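Local coordinates for chain length determinant protein (Shigella flexneri, PDB 4E2H) that probably regulates the chain length of the lipopolysaccharide O-antigen from the periplasmic side of the inner membrane, at residues E146-R151 with A199-V204. Residues are numbered along the deposited sequence; the frame is centred on the assembly and turned at random.
Sequences EQKDLR and ATRPLV
Lys148 and Leu203 bring the backbones closest, their CA atoms 6.9 Å apart, where the irregular segment 199-204 passes one face of the helical turns 146-151. These turns lie in the long helix 97-164, and the returning loop lies against it between helices 187-195 and 207-219. This is a surface contact of the periplasmic domain, its centre about 31 Å from that of the chain. Lys148 carries most of the contact. Its CG lies anti to the backbone N (chi1 172°), and the chain runs out between Arg201 and Leu203. At the far end NZ gives a weak hydrogen bond, 3.4 Å long, to the backbone O of Arg201. CE of Lys148 also rests against CB of Arg201, at 3.8 Å. The two side chains run antiparallel alongside each other, the lysine outward to the loop backbone and the arginine inward to the helix at Arg151. Leu203 meets the lysine at about a right angle, its methyl CD2 3.6 Å from CD of Lys148. One turn further on, Arg151 CG lies 4.0 Å from Arg201 NH2. The Arg201 chain is extended from CG to NE, which carries its guanidinium to this point, and it also packs on Ile152 and Ile155. The two guanidinium planes stand 70° apart, so they do not stack. Arg151 bonds to Gln154 and to the backbone O of Val178, and Arg201 NH2 bonds to Ser188 OG of the second subunit. Arg213 of the third subunit forms a salt bridge with Glu146. Between the two segments, contact is mostly methylene and methyl packing with one weak hydrogen bond. Arg151 NE and Arg201 NH2, 4.6 Å apart, would be expected to repel mildly; the outside hydrogen bonds orient both groups and may ease the cost without neutralising it.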
loop_
_atom_site.group_PDB
_atom_site.type_symbol
_atom_site.label_atom_id
_atom_site.label_comp_id
_atom_site.label_asym_id
_atom_site.label_seq_id
_atom_site.Cartn_x
_atom_site.Cartn_y
_atom_site.Cartn_z
ATOM N N GLU C 146 -28.589 0.300 -3.812
ATOM C CA GLU C 146 -29.316 1.038 -4.821
ATOM C C GLU C 146 -29.452 0.189 -6.067
ATOM O O GLU C 146 -30.450 0.258 -6.768
ATOM C CB GLU C 146 -28.665 2.390 -5.081
ATOM C CG GLU C 146 -28.610 3.199 -3.788
ATOM C CD GLU C 146 -28.193 4.652 -4.010
ATOM O OE1 GLU C 146 -27.562 4.940 -5.069
ATOM O OE2 GLU C 146 -28.493 5.504 -3.124
ATOM N N GLN C 147 -28.454 -0.632 -6.340
ATOM C CA GLN C 147 -28.625 -1.633 -7.370
ATOM C C GLN C 147 -29.894 -2.422 -7.072
ATOM O O GLN C 147 -30.759 -2.591 -7.934
ATOM C CB GLN C 147 -27.420 -2.563 -7.419
ATOM C CG GLN C 147 -26.310 -2.059 -8.304
ATOM C CD GLN C 147 -26.776 -1.832 -9.737
ATOM O OE1 GLN C 147 -27.163 -0.720 -10.111
ATOM N NE2 GLN C 147 -26.735 -2.887 -10.548
ATOM N N LYS C 148 -30.010 -2.887 -5.835
ATOM C CA LYS C 148 -31.159 -3.687 -5.440
ATOM C C LYS C 148 -32.451 -2.883 -5.552
ATOM O O LYS C 148 -33.403 -3.327 -6.193
ATOM C CB LYS C 148 -30.962 -4.245 -4.032
ATOM C CG LYS C 148 -32.160 -4.947 -3.435
ATOM C CD LYS C 148 -31.760 -5.613 -2.125
ATOM C CE LYS C 148 -32.938 -5.684 -1.173
ATOM N NZ LYS C 148 -32.516 -5.568 0.248
ATOM N N ASP C 149 -32.482 -1.687 -4.977
ATOM C CA ASP C 149 -33.719 -0.904 -5.002
ATOM C C ASP C 149 -34.227 -0.573 -6.403
ATOM O O ASP C 149 -35.435 -0.624 -6.666
ATOM C CB ASP C 149 -33.613 0.326 -4.110
ATOM C CG ASP C 149 -33.285 -0.058 -2.683
ATOM O OD1 ASP C 149 -33.276 -1.285 -2.426
ATOM O OD2 ASP C 149 -33.040 0.834 -1.834
ATOM N N LEU C 150 -33.316 -0.253 -7.308
ATOM C CA LEU C 150 -33.695 -0.161 -8.719
ATOM C C LEU C 150 -34.323 -1.466 -9.227
ATOM O O LEU C 150 -35.332 -1.434 -9.905
ATOM C CB LEU C 150 -32.501 0.201 -9.608
ATOM C CG LEU C 150 -32.728 -0.127 -11.092
ATOM C CD1 LEU C 150 -33.573 0.940 -11.746
ATOM C CD2 LEU C 150 -31.385 -0.259 -11.830
ATOM N N ARG C 151 -33.738 -2.611 -8.894
ATOM C CA ARG C 151 -34.298 -3.867 -9.356
ATOM C C ARG C 151 -35.694 -4.016 -8.755
ATOM O O ARG C 151 -36.621 -4.441 -9.459
ATOM C CB ARG C 151 -33.400 -5.054 -9.035
ATOM C CG ARG C 151 -33.850 -6.383 -9.642
ATOM C CD ARG C 151 -34.337 -6.223 -11.107
ATOM N NE ARG C 151 -34.282 -7.515 -11.810
ATOM C CZ ARG C 151 -34.247 -7.673 -13.136
ATOM N NH1 ARG C 151 -34.275 -6.623 -13.938
ATOM N NH2 ARG C 151 -34.189 -8.894 -13.660
ATOM N N ALA C 199 -37.083 -7.274 1.622
ATOM C CA ALA C 199 -36.350 -6.832 2.804
ATOM C C ALA C 199 -35.381 -7.909 3.255
ATOM O O ALA C 199 -34.927 -7.904 4.392
ATOM C CB ALA C 199 -37.318 -6.512 3.930
ATOM N N THR C 200 -35.066 -8.823 2.346
ATOM C CA THR C 200 -34.443 -10.093 2.683
ATOM C C THR C 200 -33.792 -10.602 1.410
ATOM O O THR C 200 -33.158 -11.649 1.391
ATOM C CB THR C 200 -35.522 -11.101 3.184
ATOM O OG1 THR C 200 -36.194 -10.565 4.339
ATOM C CG2 THR C 200 -34.907 -12.434 3.550
ATOM N N ARG C 201 -34.013 -9.871 0.325
ATOM C CA ARG C 201 -33.337 -10.166 -0.922
ATOM C C ARG C 201 -31.871 -9.850 -0.629
ATOM O O ARG C 201 -31.543 -8.764 -0.115
ATOM C CB ARG C 201 -33.892 -9.292 -2.053
ATOM C CG ARG C 201 -33.406 -9.653 -3.468
ATOM C CD ARG C 201 -33.961 -8.682 -4.527
ATOM N NE ARG C 201 -33.705 -9.064 -5.926
ATOM C CZ ARG C 201 -34.569 -9.702 -6.713
ATOM N NH1 ARG C 201 -35.762 -10.043 -6.242
ATOM N NH2 ARG C 201 -34.235 -9.999 -7.968
ATOM N N PRO C 202 -30.981 -10.803 -0.914
ATOM C CA PRO C 202 -29.581 -10.621 -0.517
ATOM C C PRO C 202 -28.814 -9.678 -1.440
ATOM O O PRO C 202 -28.931 -9.782 -2.668
ATOM C CB PRO C 202 -29.009 -12.038 -0.614
ATOM C CG PRO C 202 -29.842 -12.706 -1.652
ATOM C CD PRO C 202 -31.228 -12.127 -1.505
ATOM N N LEU C 203 -28.043 -8.771 -0.851
ATOM C CA LEU C 203 -27.212 -7.876 -1.633
ATOM C C LEU C 203 -26.152 -8.665 -2.385
ATOM O O LEU C 203 -25.573 -9.605 -1.845
ATOM C CB LEU C 203 -26.546 -6.859 -0.717
ATOM C CG LEU C 203 -27.570 -5.907 -0.102
ATOM C CD1 LEU C 203 -26.922 -4.952 0.904
ATOM C CD2 LEU C 203 -28.303 -5.136 -1.219
ATOM N N VAL C 204 -25.905 -8.299 -3.635
ATOM C CA VAL C 204 -24.791 -8.882 -4.373
ATOM C C VAL C 204 -23.574 -7.938 -4.339
ATOM O O VAL C 204 -23.708 -6.735 -4.587
ATOM C CB VAL C 204 -25.195 -9.215 -5.811
ATOM C CG1 VAL C 204 -23.989 -9.193 -6.712
ATOM C CG2 VAL C 204 -25.838 -10.572 -5.854
#